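Basic membrane lipoprotein (Brucella melitensis biovar Abortus, PDB 3S99) binds adenine, probably also other purines such as guanine, and may deliver them to an ABC-type uptake system. Local coordinates at residues F181-I186 with A348-K353; Y128-Y133 with D253-Y258. All blocks are in the same frame, centred on the assembly; numbering follows the deposited sequence.

Overall arrangement
Contact 1 lies at the margin of one lobe and is only partly buried, whereas contact 2 is wholly buried near the middle of the chain, where the polypeptide passes between the two lobes beside the adenine site. Their centres are about 27 Å apart and they do not touch. They hold different elements: 348-353, a loop near the C-terminus, is laid against an outermost strand of the mixed sheet in contact 1, while contact 2 joins two of the lobe-to-lobe connections. The chemistry follows the place. Neither contact has a direct hydrogen bond across it: contact 1 is bridged by a water, with carboxylates and valines around it, and contact 2 is made mainly by ring packing.

Contact 1. Residues F181-I186 with A348-K353; sequences FRVKVI and AGVDDK
Val183 and Val185 lie level with Val350 and Asp352 across two backbones that run nearly parallel, 11° apart, with the CA atoms of Val183 and Val350 separated by 6.6 Å. That spacing is too wide for direct strand pairing, and a water takes its place: it accepts from Val183 N at 3.0 Å and is hydrogen-bonded to Gly349 O at 2.8 Å and to Asp351 OD2 at 2.6 Å. Asp351 reaches it because CG stands beside its own backbone N (chi1 -62°). The same OD2 lies 3.9 Å from Arg182 CD, while the guanidinium passes on toward Gly349 O, which is near its plane at the edge. Arg182 and Asp351 are neighbours of opposite charge, their charged atoms not in contact, on an exposed face. Gly349 has a positive phi (109°), where lacking a CB avoids a clash with the preceding carbonyl oxygen. Val183 CG2 and Val350 CG1 meet loosely at 4.4 Å. Val185 crosses Asp352 at about a right angle, its CB 3.9 Å from Asp352 CG; the carboxylate can lie against a valine because Tyr346 OH and Trp187 NE1 both bond to its OD2. Gln323 NE2 bonds Val350 O and Asp352 O, holding the loop backbone from outside. Strand 182-187, outermost in the mixed sheet, pairs with strand 151-156, with Val183 packed on helix 161-175 and Ile186 on helix 194-206.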
ATOM      1  N   PHE A 181     -19.617 -11.144  -6.730  1.00 21.52           N
ATOM      2  CA  PHE A 181     -19.073 -10.472  -5.564  1.00 21.58           C
ATOM      3  C   PHE A 181     -19.276  -8.945  -5.671  1.00 22.59           C
ATOM      4  O   PHE A 181     -19.102  -8.344  -6.758  1.00 21.15           O
ATOM      5  CB  PHE A 181     -17.569 -10.795  -5.372  1.00 20.81           C
ATOM      6  CG  PHE A 181     -17.077 -10.550  -3.973  1.00 19.55           C
ATOM      7  CD1 PHE A 181     -16.440  -9.351  -3.629  1.00 17.92           C
ATOM      8  CD2 PHE A 181     -17.278 -11.498  -2.996  1.00 18.98           C
ATOM      9  CE1 PHE A 181     -16.006  -9.117  -2.355  1.00 17.48           C
ATOM     10  CE2 PHE A 181     -16.836 -11.265  -1.677  1.00 20.96           C
ATOM     11  CZ  PHE A 181     -16.200 -10.073  -1.358  1.00 17.11           C
ATOM     12  N   ARG A 182     -19.624  -8.328  -4.540  1.00 23.07           N
ATOM     13  CA  ARG A 182     -19.806  -6.886  -4.477  1.00 24.24           C
ATOM     14  C   ARG A 182     -18.944  -6.286  -3.387  1.00 23.42           C
ATOM     15  O   ARG A 182     -18.636  -6.941  -2.402  1.00 22.36           O
ATOM     16  CB  ARG A 182     -21.265  -6.507  -4.182  1.00 26.31           C
ATOM     17  CG  ARG A 182     -22.311  -7.220  -5.009  1.00 29.84           C
ATOM     18  CD  ARG A 182     -22.306  -6.803  -6.455  1.00 35.44           C
ATOM     19  NE  ARG A 182     -23.160  -7.727  -7.209  1.00 42.17           N
ATOM     20  CZ  ARG A 182     -23.259  -7.776  -8.534  1.00 46.31           C
ATOM     21  NH1 ARG A 182     -22.589  -6.917  -9.307  1.00 47.22           N
ATOM     22  NH2 ARG A 182     -24.049  -8.692  -9.086  1.00 49.75           N
ATOM     23  N   VAL A 183     -18.547  -5.030  -3.594  1.00 23.43           N
ATOM     24  CA  VAL A 183     -17.982  -4.183  -2.526  1.00 23.51           C
ATOM     25  C   VAL A 183     -18.835  -2.940  -2.299  1.00 24.15           C
ATOM     26  O   VAL A 183     -19.450  -2.416  -3.231  1.00 24.30           O
ATOM     27  CB  VAL A 183     -16.538  -3.730  -2.828  1.00 22.87           C
ATOM     28  CG1 VAL A 183     -15.595  -4.938  -2.773  1.00 23.81           C
ATOM     29  CG2 VAL A 183     -16.477  -3.024  -4.170  1.00 23.05           C
ATOM     30  N   LYS A 184     -18.874  -2.494  -1.041  1.00 24.75           N
ATOM     31  CA  LYS A 184     -19.440  -1.198  -0.670  1.00 25.42           C
ATOM     32  C   LYS A 184     -18.279  -0.308  -0.242  1.00 24.65           C
ATOM     33  O   LYS A 184     -17.537  -0.643   0.682  1.00 24.23           O
ATOM     34  CB  LYS A 184     -20.443  -1.346   0.471  1.00 26.40           C
ATOM     35  CG  LYS A 184     -21.710  -2.161   0.123  1.00 30.15           C
ATOM     36  CD  LYS A 184     -22.899  -1.770   1.027  1.00 34.00           C
ATOM     37  CE  LYS A 184     -24.201  -2.444   0.622  1.00 36.20           C
ATOM     38  NZ  LYS A 184     -24.322  -3.805   1.210  1.00 38.80           N
ATOM     39  N   VAL A 185     -18.104   0.822  -0.919  1.00 24.60           N
ATOM     40  CA  VAL A 185     -16.970   1.690  -0.658  1.00 23.54           C
ATOM     41  C   VAL A 185     -17.379   2.916   0.113  1.00 24.33           C
ATOM     42  O   VAL A 185     -18.346   3.584  -0.258  1.00 24.86           O
ATOM     43  CB  VAL A 185     -16.311   2.158  -1.961  1.00 23.26           C
ATOM     44  CG1 VAL A 185     -15.099   3.036  -1.664  1.00 21.89           C
ATOM     45  CG2 VAL A 185     -15.928   0.961  -2.811  1.00 22.50           C
ATOM     46  N   ILE A 186     -16.639   3.217   1.176  1.00 23.69           N
ATOM     47  CA  ILE A 186     -16.775   4.505   1.862  1.00 24.68           C
ATOM     48  C   ILE A 186     -15.433   5.215   1.799  1.00 23.89           C
ATOM     49  O   ILE A 186     -14.417   4.595   2.103  1.00 23.42           O
ATOM     50  CB  ILE A 186     -17.197   4.344   3.337  1.00 24.93           C
ATOM     51  CG1 ILE A 186     -18.634   3.827   3.414  1.00 27.42           C
ATOM     52  CG2 ILE A 186     -17.094   5.712   4.078  1.00 24.94           C
ATOM     53  CD1 ILE A 186     -19.227   3.778   4.848  1.00 26.36           C
ATOM     54  N   ALA A 348     -15.828  -3.709 -14.254  1.00 21.83           N
ATOM     55  CA  ALA A 348     -17.225  -4.155 -14.119  1.00 22.93           C
ATOM     56  C   ALA A 348     -17.424  -4.844 -12.778  1.00 23.05           C
ATOM     57  O   ALA A 348     -16.581  -5.661 -12.343  1.00 22.64           O
ATOM     58  CB  ALA A 348     -17.621  -5.116 -15.261  1.00 23.44           C
ATOM     59  N   GLY A 349     -18.534  -4.499 -12.132  1.00 23.80           N
ATOM     60  CA  GLY A 349     -18.941  -5.092 -10.858  1.00 24.08           C
ATOM     61  C   GLY A 349     -18.824  -4.157  -9.665  1.00 24.31           C
ATOM     62  O   GLY A 349     -19.443  -4.406  -8.611  1.00 24.59           O
ATOM     63  N   VAL A 350     -18.027  -3.103  -9.806  1.00 24.70           N
ATOM     64  CA  VAL A 350     -17.879  -2.125  -8.748  1.00 25.65           C
ATOM     65  C   VAL A 350     -19.074  -1.164  -8.845  1.00 29.20           C
ATOM     66  O   VAL A 350     -19.497  -0.769  -9.947  1.00 30.27           O
ATOM     67  CB  VAL A 350     -16.524  -1.360  -8.833  1.00 25.05           C
ATOM     68  CG1 VAL A 350     -16.404  -0.334  -7.683  1.00 24.62           C
ATOM     69  CG2 VAL A 350     -15.314  -2.351  -8.822  1.00 20.68           C
ATOM     70  N   ASP A 351     -19.611  -0.774  -7.701  1.00 31.02           N
ATOM     71  CA  ASP A 351     -20.813   0.067  -7.683  1.00 34.02           C
ATOM     72  C   ASP A 351     -20.520   1.552  -7.392  1.00 35.07           C
ATOM     73  O   ASP A 351     -21.339   2.416  -7.665  1.00 36.56           O
ATOM     74  CB  ASP A 351     -21.826  -0.550  -6.707  1.00 34.76           C
ATOM     75  CG  ASP A 351     -22.261  -1.954  -7.157  1.00 35.64           C
ATOM     76  OD1 ASP A 351     -22.601  -2.110  -8.361  1.00 36.48           O
ATOM     77  OD2 ASP A 351     -22.241  -2.901  -6.332  1.00 36.34           O
ATOM     78  N   ASP A 352     -19.325   1.840  -6.894  1.00 35.15           N
ATOM     79  CA  ASP A 352     -18.940   3.196  -6.510  1.00 35.93           C
ATOM     80  C   ASP A 352     -18.810   4.177  -7.708  1.00 37.62           C
ATOM     81  O   ASP A 352     -18.541   3.776  -8.843  1.00 36.97           O
ATOM     82  CB  ASP A 352     -17.639   3.112  -5.718  1.00 34.83           C
ATOM     83  CG  ASP A 352     -17.272   4.420  -5.028  1.00 33.22           C
ATOM     84  OD1 ASP A 352     -18.173   5.104  -4.506  1.00 35.77           O
ATOM     85  OD2 ASP A 352     -16.081   4.742  -4.983  1.00 28.41           O
ATOM     86  N   LYS A 353     -19.060   5.460  -7.457  1.00 39.92           N
ATOM     87  CA  LYS A 353     -18.830   6.498  -8.471  1.00 42.02           C
ATOM     88  C   LYS A 353     -17.499   7.109  -8.125  1.00 42.67           C
ATOM     89  O   LYS A 353     -17.315   7.573  -6.997  1.00 43.01           O
ATOM     90  CB  LYS A 353     -19.914   7.594  -8.457  1.00 43.18           C
TER
HETATM   91  O   HOH W   1     -19.736  -3.623  -5.972  1.00 23.38           O

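Contact 2. Residues Y128-Y133 with D253-Y258; sequences YNARFY and DEWGPY
Asp253 sends a carboxylate oxygen to the rim of an aromatic ring: its OD1 lies in the plane of Phe132 at the edge, 3.3 Å from Phe132 CE1. Such an arrangement sets the partly positive ring hydrogens toward the acid, probably favourably, and the carboxylate plane is turned 54° from the ring. Ala130 O lies over the outer part of one face of that ring and is bonded by Trp277 NE1. Trp255 presents CH2 at 4.0 Å from Phe132 CZ. The small Ala130 lets the indole come close, with Ala130 CB 4.1 Å from Trp255 CH2.

Both segments are lobe-to-lobe connections of the type I periplasmic binding protein fold: strand 125-130 of the parallel sheet leads into helix 132-146, and strand 247-253 of the mixed sheet into helix 256-268. The cleft is close by: the Phe132 side chain comes within about 5 Å of the bound adenine (nearest atoms), and Asp253 touches Trp42, an adenine-binding residue.

On the far side of Trp255, Tyr128 completes an aromatic cluster. With CG between its backbone N and carbonyl carbon (chi1 67°), it turns an edge toward the indole face in an offset edge-to-face pair, planes 81° apart, the centroids of the Tyr128 ring and the six-membered Trp255 ring 5.6 Å apart. Tyr258 brings CE2 over one face of Tyr128, 3.5 Å from Tyr128 CG, the two rings meeting obliquely. Tyrosines suit this buried corner because their hydroxyls are satisfied beyond the rings: Tyr128 OH bonds Tyr259 OH, and Tyr258 OH bonds Glu114.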
ATOM      1  N   TYR A 128      10.244   5.078  -5.485  1.00 13.53           N
ATOM      2  CA  TYR A 128      10.094   3.692  -5.179  1.00 13.27           C
ATOM      3  C   TYR A 128       8.643   3.359  -4.918  1.00 14.03           C
ATOM      4  O   TYR A 128       8.020   3.857  -3.973  1.00 14.15           O
ATOM      5  CB  TYR A 128      11.065   3.290  -4.063  1.00 13.30           C
ATOM      6  CG  TYR A 128      10.809   3.907  -2.670  1.00 12.62           C
ATOM      7  CD1 TYR A 128      11.253   5.181  -2.355  1.00 11.98           C
ATOM      8  CD2 TYR A 128      10.128   3.194  -1.686  1.00 10.46           C
ATOM      9  CE1 TYR A 128      11.027   5.728  -1.095  1.00 10.51           C
ATOM     10  CE2 TYR A 128       9.892   3.730  -0.445  1.00 11.72           C
ATOM     11  CZ  TYR A 128      10.363   4.998  -0.142  1.00 10.74           C
ATOM     12  OH  TYR A 128      10.153   5.535   1.106  1.00 14.34           O
ATOM     13  N   ASN A 129       8.101   2.516  -5.800  1.00 14.65           N
ATOM     14  CA  ASN A 129       6.703   2.124  -5.777  1.00 15.21           C
ATOM     15  C   ASN A 129       6.559   0.601  -5.607  1.00 15.38           C
ATOM     16  O   ASN A 129       7.438  -0.153  -6.018  1.00 15.98           O
ATOM     17  CB  ASN A 129       6.038   2.629  -7.086  1.00 16.05           C
ATOM     18  CG  ASN A 129       4.521   2.660  -6.999  1.00 17.34           C
ATOM     19  OD1 ASN A 129       3.972   2.446  -5.924  1.00 16.63           O
ATOM     20  ND2 ASN A 129       3.837   2.954  -8.133  1.00 17.86           N
ATOM     21  N   ALA A 130       5.477   0.160  -4.961  1.00 15.28           N
ATOM     22  CA  ALA A 130       5.211  -1.261  -4.735  1.00 15.29           C
ATOM     23  C   ALA A 130       3.928  -1.628  -5.426  1.00 14.81           C
ATOM     24  O   ALA A 130       2.971  -0.859  -5.377  1.00 14.68           O
ATOM     25  CB  ALA A 130       5.086  -1.583  -3.242  1.00 15.20           C
ATOM     26  N   ARG A 131       3.889  -2.811  -6.039  1.00 14.46           N
ATOM     27  CA  ARG A 131       2.660  -3.307  -6.646  1.00 14.60           C
ATOM     28  C   ARG A 131       1.714  -3.871  -5.572  1.00 15.03           C
ATOM     29  O   ARG A 131       1.458  -5.089  -5.541  1.00 14.77           O
ATOM     30  CB  ARG A 131       2.970  -4.404  -7.661  1.00 14.67           C
ATOM     31  CG  ARG A 131       3.857  -3.952  -8.800  1.00 16.14           C
ATOM     32  CD  ARG A 131       3.964  -5.010  -9.900  1.00 18.34           C
ATOM     33  NE  ARG A 131       4.913  -4.583 -10.921  1.00 17.39           N
ATOM     34  CZ  ARG A 131       4.630  -3.837 -11.986  1.00 16.99           C
ATOM     35  NH1 ARG A 131       3.394  -3.452 -12.243  1.00 17.84           N
ATOM     36  NH2 ARG A 131       5.606  -3.471 -12.823  1.00 16.28           N
ATOM     37  N   PHE A 132       1.201  -2.992  -4.703  1.00 13.83           N
ATOM     38  CA  PHE A 132       0.312  -3.437  -3.644  1.00 13.79           C
ATOM     39  C   PHE A 132      -0.897  -4.237  -4.167  1.00 13.47           C
ATOM     40  O   PHE A 132      -1.407  -5.117  -3.499  1.00 13.35           O
ATOM     41  CB  PHE A 132      -0.246  -2.260  -2.854  1.00 14.12           C
ATOM     42  CG  PHE A 132       0.784  -1.243  -2.423  1.00 14.08           C
ATOM     43  CD1 PHE A 132       1.659  -1.513  -1.391  1.00 13.80           C
ATOM     44  CD2 PHE A 132       0.855  -0.009  -3.038  1.00 15.07           C
ATOM     45  CE1 PHE A 132       2.573  -0.575  -0.991  1.00 15.06           C
ATOM     46  CE2 PHE A 132       1.774   0.949  -2.617  1.00 15.38           C
ATOM     47  CZ  PHE A 132       2.637   0.646  -1.593  1.00 14.64           C
ATOM     48  N   TYR A 133      -1.359  -3.902  -5.353  1.00 13.79           N
ATOM     49  CA  TYR A 133      -2.527  -4.543  -5.971  1.00 14.30           C
ATOM     50  C   TYR A 133      -2.318  -6.053  -6.191  1.00 14.49           C
ATOM     51  O   TYR A 133      -3.294  -6.788  -6.390  1.00 16.60           O
ATOM     52  CB  TYR A 133      -2.889  -3.834  -7.291  1.00 13.98           C
ATOM     53  CG  TYR A 133      -1.883  -4.087  -8.400  1.00 13.95           C
ATOM     54  CD1 TYR A 133      -0.923  -3.152  -8.728  1.00 14.47           C
ATOM     55  CD2 TYR A 133      -1.878  -5.295  -9.094  1.00 16.69           C
ATOM     56  CE1 TYR A 133       0.017  -3.410  -9.739  1.00 16.64           C
ATOM     57  CE2 TYR A 133      -0.942  -5.556 -10.086  1.00 18.11           C
ATOM     58  CZ  TYR A 133      -0.011  -4.599 -10.403  1.00 18.43           C
ATOM     59  OH  TYR A 133       0.904  -4.902 -11.368  1.00 22.66           O
ATOM     60  N   ASP A 253       4.173  -4.571   3.510  1.00 16.48           N
ATOM     61  CA  ASP A 253       5.103  -3.764   2.721  1.00 16.24           C
ATOM     62  C   ASP A 253       6.482  -4.007   3.302  1.00 17.16           C
ATOM     63  O   ASP A 253       6.699  -3.681   4.474  1.00 18.06           O
ATOM     64  CB  ASP A 253       4.763  -2.289   2.875  1.00 15.64           C
ATOM     65  CG  ASP A 253       3.384  -1.952   2.358  1.00 15.84           C
ATOM     66  OD1 ASP A 253       2.860  -2.714   1.527  1.00 13.81           O
ATOM     67  OD2 ASP A 253       2.847  -0.904   2.746  1.00 12.62           O
ATOM     68  N   GLU A 254       7.414  -4.543   2.510  1.00 17.51           N
ATOM     69  CA  GLU A 254       8.754  -4.830   3.059  1.00 19.00           C
ATOM     70  C   GLU A 254       9.799  -3.781   2.612  1.00 17.89           C
ATOM     71  O   GLU A 254      10.548  -3.981   1.676  1.00 16.42           O
ATOM     72  CB  GLU A 254       9.194  -6.250   2.710  1.00 20.43           C
ATOM     73  CG  GLU A 254       8.380  -7.357   3.410  1.00 25.89           C
ATOM     74  CD  GLU A 254       8.622  -7.434   4.932  1.00 29.94           C
ATOM     75  OE1 GLU A 254       9.703  -7.051   5.447  1.00 32.67           O
ATOM     76  OE2 GLU A 254       7.684  -7.870   5.624  1.00 35.31           O
ATOM     77  N   TRP A 255       9.865  -2.668   3.321  1.00 16.72           N
ATOM     78  CA  TRP A 255      10.736  -1.589   2.883  1.00 16.44           C
ATOM     79  C   TRP A 255      12.184  -1.766   3.322  1.00 16.28           C
ATOM     80  O   TRP A 255      13.084  -1.151   2.769  1.00 15.58           O
ATOM     81  CB  TRP A 255      10.222  -0.257   3.384  1.00 15.76           C
ATOM     82  CG  TRP A 255       8.758   0.045   3.142  1.00 15.66           C
ATOM     83  CD1 TRP A 255       7.791   0.160   4.094  1.00 16.64           C
ATOM     84  CD2 TRP A 255       8.111   0.303   1.884  1.00 14.98           C
ATOM     85  NE1 TRP A 255       6.595   0.506   3.515  1.00 15.85           N
ATOM     86  CE2 TRP A 255       6.765   0.569   2.157  1.00 15.11           C
ATOM     87  CE3 TRP A 255       8.535   0.289   0.543  1.00 14.23           C
ATOM     88  CZ2 TRP A 255       5.854   0.871   1.153  1.00 15.35           C
ATOM     89  CZ3 TRP A 255       7.641   0.579  -0.429  1.00 14.90           C
ATOM     90  CH2 TRP A 255       6.313   0.858  -0.139  1.00 14.63           C
ATOM     91  N   GLY A 256      12.419  -2.593   4.331  1.00 17.04           N
ATOM     92  CA  GLY A 256      13.729  -2.628   5.000  1.00 17.30           C
ATOM     93  C   GLY A 256      14.919  -2.941   4.111  1.00 17.22           C
ATOM     94  O   GLY A 256      15.902  -2.213   4.127  1.00 18.06           O
ATOM     95  N   PRO A 257      14.839  -4.031   3.340  1.00 17.51           N
ATOM     96  CA  PRO A 257      15.956  -4.336   2.445  1.00 17.79           C
ATOM     97  C   PRO A 257      16.236  -3.223   1.449  1.00 17.06           C
ATOM     98  O   PRO A 257      17.388  -2.929   1.172  1.00 18.52           O
ATOM     99  CB  PRO A 257      15.504  -5.635   1.756  1.00 18.22           C
ATOM    100  CG  PRO A 257      14.604  -6.324   2.852  1.00 18.86           C
ATOM    101  CD  PRO A 257      13.857  -5.138   3.433  1.00 17.43           C
ATOM    102  N   TYR A 258      15.191  -2.564   0.958  1.00 15.99           N
ATOM    103  CA  TYR A 258      15.352  -1.457   0.025  1.00 15.31           C
ATOM    104  C   TYR A 258      16.055  -0.279   0.705  1.00 14.82           C
ATOM    105  O   TYR A 258      17.024   0.289   0.174  1.00 15.33           O
ATOM    106  CB  TYR A 258      13.977  -1.025  -0.547  1.00 14.96           C
ATOM    107  CG  TYR A 258      14.115   0.118  -1.541  1.00 14.29           C
ATOM    108  CD1 TYR A 258      14.635  -0.118  -2.811  1.00 16.76           C
ATOM    109  CD2 TYR A 258      13.780   1.415  -1.206  1.00 16.03           C
ATOM    110  CE1 TYR A 258      14.822   0.900  -3.724  1.00 17.31           C
ATOM    111  CE2 TYR A 258      13.958   2.470  -2.135  1.00 14.67           C
ATOM    112  CZ  TYR A 258      14.495   2.197  -3.385  1.00 14.65           C
ATOM    113  OH  TYR A 258      14.679   3.167  -4.332  1.00 15.02           O
TER